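Local coordinates for pyridine nucleotide-disulfide oxidoreductase-like protein (Myceliophthora thermophila, PDB 5MQ6), which uses FAD and NADPH to insert one oxygen atom beside the carbonyl of ketones, polycyclic ones above all, giving esters or lactones, at residues S138-P150 with L161-L173. Residues are numbered along the deposited sequence; the frame is centred on the assembly and turned at random.
Sequences SYMPLLEETGYIP and LEHAYRIATQWKL. With FAD (flavin-adenine dinucleotide), chain B.
His163 points its imidazole from helix 157-170 into the turn that follows FAD-binding Tyr139, in the tight part of the contact. Its NE2-H meets Pro141 O at 2.6 Å, nearly straight (174°) and in the plane of both ring and carbonyl. A histidine suits this buried place because it can donate from one nitrogen and accept at the other: ND1 takes a bond from Arg166 NH1 at 3.2 Å, and the two in-plane bonds together restrict the ring's rotation. A bend at chi3 (69°) folds Met140 so that CE lies 3.5 Å from His163 CB, while Leu142 CD1 packs on Ile167 CG2. Thr146 fits as a knob among His163, Arg166, Ile167 and Gln170; its OG1 donates a hydrogen bond back to Leu142 O. Toward solvent, Arg166 stacks its guanidinium flat on the Tyr148 ring, planes at 4°, placed for a cation-pi interaction, while NH2 forms a salt bridge with Glu162. With Arg166 cut back to an alanine, Tyr148, Glu162 and His163 ND1 would probably lose their partner and the imidazole turn more easily. Farther along, the contact is looser: Gln170 NE2 reaches Glu145 O at 3.0 Å, and one water joins Gln170 OE1 to Thr146 O. The chemistry implies a polar relay, Arg166 to His163 to Pro141 O, that probably helps hold the chain beyond Tyr139 against helix 157-170.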
loop_
_atom_site.group_PDB
_atom_site.type_symbol
_atom_site.label_atom_id
_atom_site.label_comp_id
_atom_site.label_asym_id
_atom_site.label_seq_id
_atom_site.Cartn_x
_atom_site.Cartn_y
_atom_site.Cartn_z
ATOM N N SER A 138 1.480 -6.421 -15.566
ATOM C CA SER A 138 1.795 -5.040 -15.226
ATOM C C SER A 138 2.370 -4.887 -13.838
ATOM O O SER A 138 3.166 -3.981 -13.603
ATOM C CB SER A 138 0.517 -4.196 -15.427
ATOM O OG SER A 138 0.284 -4.107 -16.881
ATOM N N TYR A 139 2.002 -5.802 -12.939
ATOM C CA TYR A 139 2.303 -5.702 -11.521
ATOM C C TYR A 139 3.561 -6.450 -11.097
ATOM O O TYR A 139 4.399 -5.891 -10.404
ATOM C CB TYR A 139 1.124 -6.167 -10.685
ATOM C CG TYR A 139 1.444 -6.088 -9.218
ATOM C CD1 TYR A 139 1.499 -4.869 -8.574
ATOM C CD2 TYR A 139 1.634 -7.234 -8.482
ATOM C CE1 TYR A 139 1.808 -4.796 -7.205
ATOM C CE2 TYR A 139 1.955 -7.211 -7.153
ATOM C CZ TYR A 139 2.068 -5.985 -6.504
ATOM O OH TYR A 139 2.380 -5.973 -5.164
ATOM N N MET A 140 3.698 -7.718 -11.497
ATOM C CA MET A 140 4.851 -8.514 -11.056
ATOM C C MET A 140 6.157 -7.876 -11.578
ATOM O O MET A 140 6.292 -7.594 -12.741
ATOM C CB MET A 140 4.702 -9.949 -11.463
ATOM C CG MET A 140 3.354 -10.532 -10.972
ATOM S SD MET A 140 3.121 -12.271 -11.405
ATOM C CE MET A 140 4.339 -13.098 -10.371
ATOM N N PRO A 141 7.076 -7.559 -10.717
ATOM C CA PRO A 141 8.317 -6.971 -11.172
ATOM C C PRO A 141 9.233 -7.862 -11.943
ATOM O O PRO A 141 9.280 -9.068 -11.716
ATOM C CB PRO A 141 9.076 -6.623 -9.902
ATOM C CG PRO A 141 8.254 -7.064 -8.766
ATOM C CD PRO A 141 6.927 -7.574 -9.257
ATOM N N LEU A 142 10.013 -7.250 -12.818
ATOM C CA LEU A 142 11.162 -7.921 -13.440
ATOM C C LEU A 142 10.759 -9.144 -14.234
ATOM O O LEU A 142 11.502 -10.132 -14.299
ATOM C CB LEU A 142 12.231 -8.261 -12.399
ATOM C CG LEU A 142 12.838 -7.059 -11.618
ATOM C CD1 LEU A 142 13.503 -7.564 -10.313
ATOM C CD2 LEU A 142 13.791 -6.288 -12.503
ATOM N N LEU A 143 9.611 -9.053 -14.895
ATOM C CA LEU A 143 9.135 -10.159 -15.725
ATOM C C LEU A 143 10.094 -10.435 -16.871
ATOM O O LEU A 143 10.525 -11.565 -17.082
ATOM C CB LEU A 143 7.679 -9.902 -16.229
ATOM C CG LEU A 143 6.657 -10.137 -15.112
ATOM C CD1 LEU A 143 5.216 -10.038 -15.604
ATOM C CD2 LEU A 143 6.814 -11.422 -14.311
ATOM N N GLU A 144 10.478 -9.393 -17.574
ATOM C CA GLU A 144 11.349 -9.605 -18.699
ATOM C C GLU A 144 12.698 -10.165 -18.226
ATOM O O GLU A 144 13.254 -10.998 -18.904
ATOM C CB GLU A 144 11.578 -8.354 -19.463
ATOM C CG GLU A 144 12.452 -8.604 -20.714
ATOM C CD GLU A 144 12.569 -7.379 -21.601
ATOM O OE1 GLU A 144 11.999 -6.289 -21.300
ATOM O OE2 GLU A 144 13.283 -7.496 -22.603
ATOM N N GLU A 145 13.192 -9.725 -17.062
ATOM C CA GLU A 145 14.527 -10.094 -16.590
ATOM C C GLU A 145 14.584 -11.467 -15.962
ATOM O O GLU A 145 15.633 -12.119 -15.961
ATOM C CB GLU A 145 15.063 -9.083 -15.596
ATOM C CG GLU A 145 15.232 -7.716 -16.190
ATOM C CD GLU A 145 13.974 -6.812 -16.199
ATOM O OE1 GLU A 145 12.744 -7.167 -16.128
ATOM O OE2 GLU A 145 14.261 -5.651 -16.383
ATOM N N THR A 146 13.473 -11.945 -15.446
ATOM C CA THR A 146 13.432 -13.259 -14.914
ATOM C C THR A 146 13.000 -14.294 -15.973
ATOM O O THR A 146 13.134 -15.499 -15.755
ATOM C CB THR A 146 12.457 -13.331 -13.783
ATOM O OG1 THR A 146 11.214 -12.774 -14.204
ATOM C CG2 THR A 146 12.968 -12.552 -12.553
ATOM N N GLY A 147 12.438 -13.841 -17.094
ATOM C CA GLY A 147 11.746 -14.755 -18.008
ATOM C C GLY A 147 10.439 -15.433 -17.539
ATOM O O GLY A 147 9.926 -16.271 -18.198
ATOM N N TYR A 148 9.864 -15.035 -16.430
ATOM C CA TYR A 148 8.704 -15.688 -15.880
ATOM C C TYR A 148 7.434 -15.245 -16.611
ATOM O O TYR A 148 7.298 -14.069 -16.999
ATOM C CB TYR A 148 8.564 -15.369 -14.411
ATOM C CG TYR A 148 7.394 -16.087 -13.795
ATOM C CD1 TYR A 148 7.373 -17.491 -13.731
ATOM C CD2 TYR A 148 6.297 -15.391 -13.319
ATOM C CE1 TYR A 148 6.309 -18.171 -13.187
ATOM C CE2 TYR A 148 5.196 -16.083 -12.771
ATOM C CZ TYR A 148 5.198 -17.457 -12.734
ATOM O OH TYR A 148 4.142 -18.126 -12.217
ATOM N N ILE A 149 6.529 -16.204 -16.827
ATOM C CA ILE A 149 5.258 -15.957 -17.531
ATOM C C ILE A 149 4.221 -16.238 -16.488
ATOM O O ILE A 149 4.045 -17.387 -16.125
ATOM C CB ILE A 149 5.045 -16.897 -18.767
ATOM C CG1 ILE A 149 6.110 -16.648 -19.782
ATOM C CG2 ILE A 149 3.705 -16.659 -19.464
ATOM C CD1 ILE A 149 6.183 -17.630 -20.927
ATOM N N PRO A 150 3.520 -15.202 -15.991
ATOM C CA PRO A 150 2.450 -15.441 -15.091
ATOM C C PRO A 150 1.335 -16.339 -15.678
ATOM O O PRO A 150 1.094 -16.285 -16.892
ATOM C CB PRO A 150 1.946 -14.030 -14.748
ATOM C CG PRO A 150 3.110 -13.165 -15.009
ATOM C CD PRO A 150 3.638 -13.775 -16.273
ATOM N N LEU A 161 4.193 -14.744 -4.060
ATOM C CA LEU A 161 5.238 -15.080 -3.124
ATOM C C LEU A 161 6.400 -15.875 -3.799
ATOM O O LEU A 161 7.625 -15.556 -3.615
ATOM C CB LEU A 161 4.618 -15.798 -1.953
ATOM C CG LEU A 161 5.549 -16.360 -0.892
ATOM C CD1 LEU A 161 6.270 -15.194 -0.242
ATOM C CD2 LEU A 161 4.743 -17.042 0.232
ATOM N N GLU A 162 6.031 -16.847 -4.627
ATOM C CA GLU A 162 7.031 -17.609 -5.315
ATOM C C GLU A 162 7.906 -16.680 -6.220
ATOM O O GLU A 162 9.109 -16.877 -6.355
ATOM C CB GLU A 162 6.372 -18.772 -6.073
ATOM C CG GLU A 162 7.237 -19.422 -7.159
ATOM C CD GLU A 162 6.416 -20.413 -8.012
ATOM O OE1 GLU A 162 6.125 -20.175 -9.217
ATOM O OE2 GLU A 162 6.001 -21.431 -7.461
ATOM N N HIS A 163 7.304 -15.657 -6.818
ATOM C CA HIS A 163 8.050 -14.760 -7.662
ATOM C C HIS A 163 9.085 -13.928 -6.874
ATOM O O HIS A 163 10.204 -13.707 -7.387
ATOM C CB HIS A 163 7.150 -13.876 -8.440
ATOM C CG HIS A 163 7.861 -13.027 -9.433
ATOM N ND1 HIS A 163 8.556 -13.557 -10.514
ATOM C CD2 HIS A 163 7.921 -11.683 -9.573
ATOM C CE1 HIS A 163 9.015 -12.579 -11.272
ATOM N NE2 HIS A 163 8.628 -11.431 -10.739
ATOM N N ALA A 164 8.690 -13.484 -5.692
ATOM C CA ALA A 164 9.611 -12.865 -4.748
ATOM C C ALA A 164 10.836 -13.775 -4.490
ATOM O O ALA A 164 11.996 -13.328 -4.551
ATOM C CB ALA A 164 8.845 -12.613 -3.428
ATOM N N TYR A 165 10.567 -15.053 -4.246
ATOM C CA TYR A 165 11.628 -16.079 -4.125
ATOM C C TYR A 165 12.401 -16.272 -5.387
ATOM O O TYR A 165 13.624 -16.406 -5.334
ATOM C CB TYR A 165 11.107 -17.420 -3.546
ATOM C CG TYR A 165 11.113 -17.257 -2.089
ATOM C CD1 TYR A 165 10.184 -16.439 -1.432
ATOM C CD2 TYR A 165 12.143 -17.851 -1.307
ATOM C CE1 TYR A 165 10.207 -16.259 -0.022
ATOM C CE2 TYR A 165 12.169 -17.684 0.096
ATOM C CZ TYR A 165 11.223 -16.856 0.714
ATOM O OH TYR A 165 11.365 -16.602 2.039
ATOM N N ARG A 166 11.714 -16.204 -6.525
ATOM C CA ARG A 166 12.403 -16.297 -7.799
ATOM C C ARG A 166 13.421 -15.158 -7.945
ATOM O O ARG A 166 14.561 -15.330 -8.472
ATOM C CB ARG A 166 11.408 -16.293 -8.954
ATOM C CG ARG A 166 12.033 -16.178 -10.335
ATOM C CD ARG A 166 11.011 -16.353 -11.477
ATOM N NE ARG A 166 10.263 -17.583 -11.315
ATOM C CZ ARG A 166 9.044 -17.745 -10.794
ATOM N NH1 ARG A 166 8.270 -16.718 -10.423
ATOM N NH2 ARG A 166 8.606 -18.999 -10.637
ATOM N N ILE A 167 13.005 -13.961 -7.549
ATOM C CA ILE A 167 13.896 -12.798 -7.688
ATOM C C ILE A 167 15.073 -12.979 -6.730
ATOM O O ILE A 167 16.218 -12.812 -7.128
ATOM C CB ILE A 167 13.177 -11.463 -7.433
ATOM C CG1 ILE A 167 12.185 -11.228 -8.585
ATOM C CG2 ILE A 167 14.166 -10.273 -7.393
ATOM C CD1 ILE A 167 11.075 -10.285 -8.267
ATOM N N ALA A 168 14.787 -13.304 -5.480
ATOM C CA ALA A 168 15.880 -13.433 -4.519
ATOM C C ALA A 168 16.892 -14.486 -4.924
ATOM O O ALA A 168 18.126 -14.320 -4.708
ATOM C CB ALA A 168 15.315 -13.742 -3.159
ATOM N N THR A 169 16.389 -15.562 -5.549
ATOM C CA THR A 169 17.229 -16.640 -6.069
ATOM C C THR A 169 18.061 -16.163 -7.225
ATOM O O THR A 169 19.269 -16.375 -7.260
ATOM C CB THR A 169 16.347 -17.801 -6.530
ATOM O OG1 THR A 169 15.764 -18.410 -5.362
ATOM C CG2 THR A 169 17.135 -18.865 -7.343
ATOM N N GLN A 170 17.412 -15.503 -8.176
ATOM C CA GLN A 170 18.097 -15.068 -9.352
ATOM C C GLN A 170 19.244 -14.107 -8.998
ATOM O O GLN A 170 20.323 -14.191 -9.588
ATOM C CB GLN A 170 17.139 -14.497 -10.396
ATOM C CG GLN A 170 17.846 -14.094 -11.653
ATOM C CD GLN A 170 16.945 -13.919 -12.822
ATOM O OE1 GLN A 170 15.846 -14.478 -12.892
ATOM N NE2 GLN A 170 17.384 -13.105 -13.759
ATOM N N TRP A 171 19.049 -13.222 -8.035
ATOM C CA TRP A 171 20.116 -12.255 -7.734
ATOM C C TRP A 171 20.881 -12.591 -6.505
ATOM O O TRP A 171 21.592 -11.740 -5.984
ATOM C CB TRP A 171 19.576 -10.804 -7.711
ATOM C CG TRP A 171 19.389 -10.249 -9.087
ATOM C CD1 TRP A 171 20.276 -9.527 -9.750
ATOM C CD2 TRP A 171 18.239 -10.374 -9.958
ATOM N NE1 TRP A 171 19.780 -9.156 -10.961
ATOM C CE2 TRP A 171 18.540 -9.679 -11.129
ATOM C CE3 TRP A 171 17.030 -11.016 -9.860
ATOM C CZ2 TRP A 171 17.654 -9.559 -12.208
ATOM C CZ3 TRP A 171 16.076 -10.893 -10.959
ATOM C CH2 TRP A 171 16.417 -10.218 -12.104
ATOM N N LYS A 172 20.768 -13.842 -6.052
ATOM C CA LYS A 172 21.546 -14.374 -4.957
ATOM C C LYS A 172 21.458 -13.573 -3.717
ATOM O O LYS A 172 22.421 -13.200 -3.115
ATOM C CB LYS A 172 22.988 -14.600 -5.449
ATOM C CG LYS A 172 22.911 -15.374 -6.784
ATOM C CD LYS A 172 24.217 -15.918 -7.304
ATOM C CE LYS A 172 25.090 -14.781 -7.795
ATOM N NZ LYS A 172 24.624 -14.036 -8.988
ATOM N N LEU A 173 20.241 -13.391 -3.274
ATOM C CA LEU A 173 19.975 -12.574 -2.118
ATOM C C LEU A 173 19.702 -13.349 -0.879
ATOM O O LEU A 173 19.572 -12.754 0.172
ATOM C CB LEU A 173 18.804 -11.611 -2.438
ATOM C CG LEU A 173 19.002 -10.687 -3.602
ATOM C CD1 LEU A 173 17.772 -9.795 -3.830
ATOM C CD2 LEU A 173 20.121 -9.772 -3.274
HETATM P PA FAD B . 5.788 -4.279 1.537
HETATM O O1A FAD B . 4.799 -3.789 2.542
HETATM O O2A FAD B . 5.412 -5.346 0.525
HETATM O O5B FAD B . 7.074 -4.816 2.334
HETATM C C5B FAD B . 7.636 -4.047 3.343
HETATM C C4B FAD B . 8.126 -4.976 4.435
HETATM O O4B FAD B . 8.893 -4.169 5.348
HETATM C C3B FAD B . 7.046 -5.669 5.261
HETATM O O3B FAD B . 7.377 -7.021 5.443
HETATM C C2B FAD B . 7.080 -4.942 6.577
HETATM O O2B FAD B . 6.681 -5.753 7.656
HETATM C C1B FAD B . 8.538 -4.542 6.653
HETATM N N9A FAD B . 8.778 -3.461 7.578
HETATM C C8A FAD B . 8.142 -2.255 7.605
HETATM N N7A FAD B . 8.623 -1.559 8.630
HETATM C C5A FAD B . 9.543 -2.279 9.294
HETATM C C6A FAD B . 10.419 -2.038 10.454
HETATM N N6A FAD B . 10.432 -0.946 11.191
HETATM N N1A FAD B . 11.243 -3.022 10.705
HETATM C C2A FAD B . 11.265 -4.183 10.010
HETATM N N3A FAD B . 10.530 -4.506 8.971
HETATM C C4A FAD B . 9.622 -3.550 8.599
HETATM N N1 FAD B . -0.688 -2.895 -4.755
HETATM C C2 FAD B . -0.801 -2.920 -6.123
HETATM O O2 FAD B . -0.250 -2.069 -6.810
HETATM N N3 FAD B . -1.517 -3.876 -6.732
HETATM C C4 FAD B . -2.136 -4.819 -6.003
HETATM O O4 FAD B . -2.767 -5.669 -6.616
HETATM C C4X FAD B . -2.080 -4.883 -4.532
HETATM N N5 FAD B . -2.718 -5.816 -3.750
HETATM C C5X FAD B . -2.570 -5.740 -2.404
HETATM C C6 FAD B . -3.250 -6.718 -1.528
HETATM C C7 FAD B . -3.030 -6.548 -0.079
HETATM C C7M FAD B . -3.671 -7.494 0.910
HETATM C C8 FAD B . -2.198 -5.447 0.490
HETATM C C8M FAD B . -1.958 -5.264 1.987
HETATM C C9 FAD B . -1.588 -4.546 -0.360
HETATM C C9A FAD B . -1.744 -4.652 -1.771
HETATM N N10 FAD B . -1.118 -3.689 -2.581
HETATM C C10 FAD B . -1.258 -3.810 -3.967
HETATM C "C1'" FAD B . -0.232 -2.636 -2.035
HETATM C "C2'" FAD B . 1.156 -3.347 -1.750
HETATM O "O2'" FAD B . 1.552 -3.069 -0.400
HETATM C "C3'" FAD B . 2.298 -2.982 -2.759
HETATM O "O3'" FAD B . 1.890 -3.347 -4.080
HETATM C "C4'" FAD B . 3.652 -3.713 -2.597
HETATM O "O4'" FAD B . 3.555 -5.172 -2.281
HETATM C "C5'" FAD B . 4.520 -2.983 -1.552
HETATM O "O5'" FAD B . 5.893 -3.447 -1.737
HETATM P P FAD B . 6.917 -2.821 -0.648
HETATM O O1P FAD B . 8.162 -3.781 -0.688
HETATM O O2P FAD B . 6.994 -1.318 -0.950
HETATM O O3P FAD B . 6.131 -2.896 0.796
HETATM O O HOH W 1 14.359 -16.448 -12.982
#